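Long-range contacts in L-Ala-D/L-Glu Epimerase (Escherichia coli, PDB 1JPD), which is an enzyme of the enolase superfamily, built from a small N-terminal domain and a C-terminal beta/alpha barrel: residues Q126-G131 / N138-L143; Y244-I249 / G271-L276. One frame throughout, in Å; residues are numbered along the deposited sequence.

Interaction 1: Q126-G131 / N138-L143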
ATOM      1  N   GLN A 126      -8.425  -7.788   5.920  1.00 44.08           N
ATOM      2  CA  GLN A 126      -9.805  -7.347   5.894  1.00 44.05           C
ATOM      3  C   GLN A 126      -9.946  -6.315   6.989  1.00 47.33           C
ATOM      4  O   GLN A 126      -9.506  -6.532   8.121  1.00 51.55           O
ATOM      5  CB  GLN A 126     -10.755  -8.505   6.156  1.00 42.97           C
ATOM      6  CG  GLN A 126     -11.126  -9.236   4.903  1.00 50.90           C
ATOM      7  CD  GLN A 126     -11.949  -8.387   3.943  1.00 50.34           C
ATOM      8  OE1 GLN A 126     -11.868  -8.567   2.731  1.00 54.87           O
ATOM      9  NE2 GLN A 126     -12.757  -7.475   4.481  1.00 39.47           N
ATOM     10  N   THR A 127     -10.554  -5.185   6.658  1.00 42.13           N
ATOM     11  CA  THR A 127     -10.716  -4.137   7.634  1.00 40.21           C
ATOM     12  C   THR A 127     -11.877  -4.375   8.586  1.00 40.58           C
ATOM     13  O   THR A 127     -12.967  -4.756   8.172  1.00 43.07           O
ATOM     14  CB  THR A 127     -10.932  -2.763   6.960  1.00 36.84           C
ATOM     15  OG1 THR A 127      -9.751  -2.390   6.246  1.00 40.47           O
ATOM     16  CG2 THR A 127     -11.245  -1.695   8.007  1.00 34.39           C
ATOM     17  N   VAL A 128     -11.612  -4.167   9.871  1.00 37.48           N
ATOM     18  CA  VAL A 128     -12.620  -4.254  10.904  1.00 34.17           C
ATOM     19  C   VAL A 128     -12.640  -2.795  11.331  1.00 41.06           C
ATOM     20  O   VAL A 128     -11.723  -2.315  11.999  1.00 46.72           O
ATOM     21  CB  VAL A 128     -12.181  -5.116  12.096  1.00 34.71           C
ATOM     22  CG1 VAL A 128     -13.234  -5.044  13.189  1.00 27.50           C
ATOM     23  CG2 VAL A 128     -11.979  -6.558  11.655  1.00 32.78           C
ATOM     24  N   VAL A 129     -13.673  -2.079  10.915  1.00 44.08           N
ATOM     25  CA  VAL A 129     -13.779  -0.664  11.221  1.00 43.72           C
ATOM     26  C   VAL A 129     -14.121  -0.366  12.678  1.00 45.46           C
ATOM     27  O   VAL A 129     -14.664  -1.208  13.391  1.00 50.08           O
ATOM     28  CB  VAL A 129     -14.822  -0.001  10.303  1.00 44.02           C
ATOM     29  CG1 VAL A 129     -14.465  -0.267   8.837  1.00 38.50           C
ATOM     30  CG2 VAL A 129     -16.204  -0.543  10.619  1.00 37.63           C
ATOM     31  N   ILE A 130     -13.790   0.844  13.115  1.00 46.97           N
ATOM     32  CA  ILE A 130     -14.062   1.281  14.476  1.00 44.04           C
ATOM     33  C   ILE A 130     -15.552   1.185  14.810  1.00 44.95           C
ATOM     34  O   ILE A 130     -16.407   1.420  13.962  1.00 47.00           O
ATOM     35  CB  ILE A 130     -13.593   2.745  14.683  1.00 45.07           C
ATOM     36  CG1 ILE A 130     -12.067   2.816  14.549  1.00 48.99           C
ATOM     37  CG2 ILE A 130     -14.045   3.263  16.045  1.00 43.53           C
ATOM     38  CD1 ILE A 130     -11.473   4.183  14.877  1.00 44.84           C
ATOM     39  N   GLY A 131     -15.843   0.838  16.059  1.00 46.16           N
ATOM     40  CA  GLY A 131     -17.210   0.719  16.531  1.00 41.33           C
ATOM     41  C   GLY A 131     -17.125   0.255  17.973  1.00 44.67           C
ATOM     42  O   GLY A 131     -16.022   0.130  18.516  1.00 45.85           O
ATOM     43  N   ASN A 138     -18.429  -8.694  16.468  1.00 42.30           N
ATOM     44  CA  ASN A 138     -19.335  -9.361  15.530  1.00 48.52           C
ATOM     45  C   ASN A 138     -18.790  -9.285  14.115  1.00 51.88           C
ATOM     46  O   ASN A 138     -18.821 -10.269  13.368  1.00 57.35           O
ATOM     47  CB  ASN A 138     -20.731  -8.737  15.550  1.00 47.80           C
ATOM     48  CG  ASN A 138     -21.508  -9.094  16.794  1.00 54.64           C
ATOM     49  OD1 ASN A 138     -21.494 -10.246  17.245  1.00 54.77           O
ATOM     50  ND2 ASN A 138     -22.206  -8.109  17.354  1.00 55.61           N
ATOM     51  N   SER A 139     -18.294  -8.108  13.747  1.00 48.04           N
ATOM     52  CA  SER A 139     -17.736  -7.911  12.422  1.00 42.61           C
ATOM     53  C   SER A 139     -16.552  -8.838  12.198  1.00 40.56           C
ATOM     54  O   SER A 139     -16.468  -9.498  11.162  1.00 42.77           O
ATOM     55  CB  SER A 139     -17.293  -6.461  12.242  1.00 41.79           C
ATOM     56  OG  SER A 139     -16.642  -6.295  10.993  1.00 49.28           O
ATOM     57  N   ALA A 140     -15.644  -8.890  13.170  1.00 42.60           N
ATOM     58  CA  ALA A 140     -14.468  -9.748  13.072  1.00 43.47           C
ATOM     59  C   ALA A 140     -14.882 -11.208  12.913  1.00 46.91           C
ATOM     60  O   ALA A 140     -14.298 -11.955  12.119  1.00 45.40           O
ATOM     61  CB  ALA A 140     -13.602  -9.587  14.302  1.00 45.97           C
ATOM     62  N   SER A 141     -15.898 -11.615  13.666  1.00 47.09           N
ATOM     63  CA  SER A 141     -16.370 -12.992  13.587  1.00 51.29           C
ATOM     64  C   SER A 141     -16.956 -13.318  12.205  1.00 48.29           C
ATOM     65  O   SER A 141     -16.651 -14.361  11.629  1.00 45.31           O
ATOM     66  CB  SER A 141     -17.410 -13.258  14.679  1.00 47.49           C
ATOM     67  OG  SER A 141     -17.876 -14.594  14.603  1.00 50.77           O
ATOM     68  N   THR A 142     -17.790 -12.424  11.679  1.00 47.48           N
ATOM     69  CA  THR A 142     -18.409 -12.618  10.369  1.00 46.55           C
ATOM     70  C   THR A 142     -17.374 -12.666   9.249  1.00 48.80           C
ATOM     71  O   THR A 142     -17.473 -13.487   8.332  1.00 45.80           O
ATOM     72  CB  THR A 142     -19.398 -11.486  10.047  1.00 49.36           C
ATOM     73  OG1 THR A 142     -20.446 -11.471  11.024  1.00 49.32           O
ATOM     74  CG2 THR A 142     -19.997 -11.687   8.666  1.00 52.56           C
ATOM     75  N   LEU A 143     -16.386 -11.777   9.319  1.00 49.61           N
ATOM     76  CA  LEU A 143     -15.337 -11.735   8.308  1.00 47.04           C
ATOM     77  C   LEU A 143     -14.456 -12.972   8.424  1.00 47.87           C
ATOM     78  O   LEU A 143     -13.925 -13.455   7.425  1.00 49.90           O
ATOM     79  CB  LEU A 143     -14.502 -10.454   8.453  1.00 41.72           C
ATOM     80  CG  LEU A 143     -15.292  -9.157   8.225  1.00 44.59           C
ATOM     81  CD1 LEU A 143     -14.418  -7.942   8.491  1.00 38.38           C
ATOM     82  CD2 LEU A 143     -15.812  -9.128   6.793  1.00 47.44           C
TER

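Interaction 2: Y244-I249 / G271-L276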
ATOM      1  N   TYR A 244      10.945   1.504  14.338  1.00 36.30           N
ATOM      2  CA  TYR A 244      10.041   0.535  13.738  1.00 36.57           C
ATOM      3  C   TYR A 244      10.716  -0.794  13.355  1.00 40.25           C
ATOM      4  O   TYR A 244      11.893  -0.835  12.988  1.00 39.34           O
ATOM      5  CB  TYR A 244       9.387   1.137  12.483  1.00 37.87           C
ATOM      6  CG  TYR A 244       8.609   2.418  12.708  1.00 34.72           C
ATOM      7  CD1 TYR A 244       9.236   3.663  12.675  1.00 33.12           C
ATOM      8  CD2 TYR A 244       7.245   2.382  12.958  1.00 35.76           C
ATOM      9  CE1 TYR A 244       8.517   4.842  12.886  1.00 34.81           C
ATOM     10  CE2 TYR A 244       6.520   3.552  13.170  1.00 37.12           C
ATOM     11  CZ  TYR A 244       7.157   4.777  13.133  1.00 35.59           C
ATOM     12  OH  TYR A 244       6.424   5.923  13.346  1.00 35.33           O
ATOM     13  N   GLU A 245       9.955  -1.880  13.429  1.00 36.15           N
ATOM     14  CA  GLU A 245      10.471  -3.185  13.064  1.00 38.79           C
ATOM     15  C   GLU A 245      10.076  -3.498  11.629  1.00 43.39           C
ATOM     16  O   GLU A 245      10.760  -4.255  10.938  1.00 46.19           O
ATOM     17  CB  GLU A 245       9.910  -4.268  13.988  1.00 37.42           C
ATOM     18  CG  GLU A 245      10.582  -4.335  15.342  1.00 40.25           C
ATOM     19  CD  GLU A 245      10.127  -3.247  16.294  1.00 44.89           C
ATOM     20  OE1 GLU A 245      10.947  -2.835  17.142  1.00 47.34           O
ATOM     21  OE2 GLU A 245       8.952  -2.818  16.210  1.00 45.40           O
ATOM     22  N   MET A 246       8.977  -2.892  11.181  1.00 46.38           N
ATOM     23  CA  MET A 246       8.443  -3.122   9.833  1.00 44.71           C
ATOM     24  C   MET A 246       8.119  -1.824   9.082  1.00 43.59           C
ATOM     25  O   MET A 246       7.838  -0.794   9.697  1.00 41.42           O
ATOM     26  CB  MET A 246       7.172  -3.974   9.949  1.00 40.11           C
ATOM     27  CG  MET A 246       6.523  -4.392   8.642  1.00 41.95           C
ATOM     28  SD  MET A 246       4.982  -5.292   8.985  1.00 43.66           S
ATOM     29  CE  MET A 246       5.656  -6.791   9.760  1.00 42.94           C
ATOM     30  N   VAL A 247       8.162  -1.881   7.753  1.00 36.88           N
ATOM     31  CA  VAL A 247       7.833  -0.723   6.928  1.00 35.47           C
ATOM     32  C   VAL A 247       6.704  -1.117   5.989  1.00 34.94           C
ATOM     33  O   VAL A 247       6.697  -2.224   5.457  1.00 38.92           O
ATOM     34  CB  VAL A 247       9.040  -0.247   6.076  1.00 34.22           C
ATOM     35  CG1 VAL A 247      10.187   0.166   6.976  1.00 35.94           C
ATOM     36  CG2 VAL A 247       9.481  -1.347   5.127  1.00 34.52           C
ATOM     37  N   ASN A 248       5.737  -0.226   5.802  1.00 32.33           N
ATOM     38  CA  ASN A 248       4.615  -0.494   4.906  1.00 32.69           C
ATOM     39  C   ASN A 248       4.940   0.145   3.552  1.00 35.24           C
ATOM     40  O   ASN A 248       4.935   1.369   3.418  1.00 39.02           O
ATOM     41  CB  ASN A 248       3.335   0.118   5.482  1.00 37.11           C
ATOM     42  CG  ASN A 248       2.112  -0.157   4.625  1.00 43.58           C
ATOM     43  OD1 ASN A 248       2.169  -0.080   3.398  1.00 51.08           O
ATOM     44  ND2 ASN A 248       0.992  -0.457   5.268  1.00 41.29           N
ATOM     45  N   ILE A 249       5.236  -0.683   2.557  1.00 37.67           N
ATOM     46  CA  ILE A 249       5.574  -0.195   1.218  1.00 37.97           C
ATOM     47  C   ILE A 249       4.338   0.056   0.357  1.00 37.52           C
ATOM     48  O   ILE A 249       3.479  -0.815   0.222  1.00 39.42           O
ATOM     49  CB  ILE A 249       6.472  -1.211   0.459  1.00 36.27           C
ATOM     50  CG1 ILE A 249       7.783  -1.420   1.217  1.00 37.86           C
ATOM     51  CG2 ILE A 249       6.748  -0.711  -0.959  1.00 37.55           C
ATOM     52  CD1 ILE A 249       8.629  -2.566   0.675  1.00 39.02           C
ATOM     53  N   GLY A 271      17.444  -5.236   8.375  1.00 43.34           N
ATOM     54  CA  GLY A 271      16.703  -5.904   9.432  1.00 48.44           C
ATOM     55  C   GLY A 271      15.227  -5.602   9.564  1.00 51.34           C
ATOM     56  O   GLY A 271      14.590  -6.036  10.528  1.00 53.67           O
ATOM     57  N   PHE A 272      14.671  -4.868   8.608  1.00 50.71           N
ATOM     58  CA  PHE A 272      13.255  -4.536   8.656  1.00 47.95           C
ATOM     59  C   PHE A 272      12.410  -5.632   8.018  1.00 49.09           C
ATOM     60  O   PHE A 272      12.841  -6.280   7.065  1.00 51.86           O
ATOM     61  CB  PHE A 272      12.962  -3.229   7.905  1.00 43.77           C
ATOM     62  CG  PHE A 272      13.570  -2.000   8.524  1.00 39.14           C
ATOM     63  CD1 PHE A 272      14.817  -1.539   8.112  1.00 37.61           C
ATOM     64  CD2 PHE A 272      12.869  -1.273   9.481  1.00 33.15           C
ATOM     65  CE1 PHE A 272      15.354  -0.363   8.640  1.00 39.51           C
ATOM     66  CE2 PHE A 272      13.399  -0.099  10.013  1.00 35.32           C
ATOM     67  CZ  PHE A 272      14.644   0.358   9.592  1.00 35.37           C
ATOM     68  N   SER A 273      11.212  -5.843   8.554  1.00 49.45           N
ATOM     69  CA  SER A 273      10.286  -6.809   7.971  1.00 51.41           C
ATOM     70  C   SER A 273       9.454  -5.963   7.001  1.00 51.78           C
ATOM     71  O   SER A 273       9.386  -4.740   7.146  1.00 53.57           O
ATOM     72  CB  SER A 273       9.404  -7.457   9.052  1.00 49.05           C
ATOM     73  OG  SER A 273       8.980  -6.520  10.024  1.00 48.75           O
ATOM     74  N   LEU A 274       8.832  -6.587   6.009  1.00 50.70           N
ATOM     75  CA  LEU A 274       8.069  -5.815   5.036  1.00 49.16           C
ATOM     76  C   LEU A 274       6.581  -6.087   5.011  1.00 47.76           C
ATOM     77  O   LEU A 274       6.115  -7.160   5.383  1.00 51.27           O
ATOM     78  CB  LEU A 274       8.613  -6.052   3.620  1.00 47.27           C
ATOM     79  CG  LEU A 274      10.111  -5.927   3.344  1.00 44.71           C
ATOM     80  CD1 LEU A 274      10.348  -6.135   1.859  1.00 37.90           C
ATOM     81  CD2 LEU A 274      10.621  -4.565   3.793  1.00 45.25           C
ATOM     82  N   MET A 275       5.843  -5.090   4.548  1.00 45.98           N
ATOM     83  CA  MET A 275       4.405  -5.186   4.397  1.00 40.74           C
ATOM     84  C   MET A 275       4.111  -4.475   3.079  1.00 41.66           C
ATOM     85  O   MET A 275       4.802  -3.522   2.730  1.00 42.48           O
ATOM     86  CB  MET A 275       3.698  -4.478   5.542  1.00 35.83           C
ATOM     87  CG  MET A 275       2.204  -4.625   5.468  1.00 39.64           C
ATOM     88  SD  MET A 275       1.356  -3.636   6.698  1.00 47.21           S
ATOM     89  CE  MET A 275      -0.292  -3.751   6.062  1.00 43.28           C
ATOM     90  N   LEU A 276       3.118  -4.942   2.333  1.00 41.69           N
ATOM     91  CA  LEU A 276       2.772  -4.304   1.068  1.00 41.61           C
ATOM     92  C   LEU A 276       1.393  -3.683   1.214  1.00 43.98           C
ATOM     93  O   LEU A 276       0.427  -4.383   1.511  1.00 50.88           O
ATOM     94  CB  LEU A 276       2.768  -5.322  -0.080  1.00 41.54           C
ATOM     95  CG  LEU A 276       2.400  -4.795  -1.479  1.00 44.02           C
ATOM     96  CD1 LEU A 276       3.434  -3.787  -1.932  1.00 40.76           C
ATOM     97  CD2 LEU A 276       2.326  -5.947  -2.480  1.00 40.75           C
TER

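Interaction 1: Q126-G131 / N138-L143
In the first beta-alpha unit of the barrel-type C-terminal domain, V128 and Q126 of strand 121-128 meet L143, A140 and S139 of helix 133-145. The short segments run nearly antiparallel, at 160° between their N-to-C directions, with axes 8.8 Å apart at closest approach. V128 points its two methyls at different residues of the helix. Its CG1, anti to the backbone N (chi1 174°), lies 4.2 Å from S139 OG, whereas CG2 packs 4.3 Å from A140 CB and also reaches the end of L143. Such packing illustrates how a beta/alpha barrel is clothed: strand residues two apart serve the helix that follows, while the CB of T127 between them points away from that helix and its side chain touches W306, K152 and K154. On the helix, S139, A140 and L143 share one face because they are spaced by one and three residues.

L143 comes closest to strand 121-128. Its CG stands anti to the carbonyl carbon (chi1 -63°), and the two methyls beyond it take different partners. CD1 touches T127 O at 3.5 Å and V128 CG2 at 4.2 Å; CD2 lies 4.2 Å from Q126 NE2. The side chains of Q126 and L143 cross at about a right angle. No hydrogen bond joins the two segments, so van der Waals contact does the work. The amide of Q126 is held elsewhere, its OE1 accepting from G320 N, while the backbone at Q126 and V128 pairs with strand 150-154. A140 also touches L151 of that strand and I167 of helix 160-170, the two elements of the next beta-alpha unit.

Interaction 2: Y244-I249 / G271-L276
M246 to I249 pair in parallel with S273 to L276, and the backbone bonds show how two neighbouring strands share out their donors and acceptors. E245 O accepts from S273 N at 2.9 Å, with an N-H...O angle of 169°. S273 O then takes V247 N at 3.2 Å, and M275 O takes I249 N at 2.9 Å. Between them M275 N gives V247 O a weak bond, 3.1 Å long and bent to 133°.

On the face carrying M246, N248 and M275, the amide of N248 lies against a thioether: ND2 is 3.5 Å from M275 SD, but its hydrogen-bond partner is E205 OE2. M246, its CG anti to the backbone N (chi1 -176°), crosses M275 at a slant, and M246 SD lies 3.8 Å from M275 CB. The other face is apolar. V247 CG2 and L274 CD2 lie side by side at 3.7 Å, and I249 CD1 meets L274 CD1. F272 turns its ring obliquely to V247 CG1.

The polar ends of E245 and Y244 are satisfied by residues outside the two strands: E245 OE2 accepts from I225 N and bonds to H221 ND1, and Y244 OH bonds to D213 OD1. The covering helix 257-269, touched by I249 and L274, lies in the connection between these strands, the beta-alpha-beta crossover from which a beta/alpha barrel is built.

How the interactions relate
Interactions 1 and 2 exemplify two of the kinds of joint that make a barrel domain: a strand against the helix that covers it, and a strand beside its parallel neighbour. Both draw on one sheet, in which strands 150-154, 175-179, 203-205 and 225-227 lie between 121-128 and 246-249, going one way round the barrel. Both segments of interaction 1 come earlier in the chain than either segment of interaction 2. They do not touch: their centres are 24 Å apart and their nearest atoms about 9 Å. Interaction 1 is the more peripheral, its centre 20 Å from that of the chain and only partly buried, whereas interaction 2 lies 12 Å from that centre and is buried.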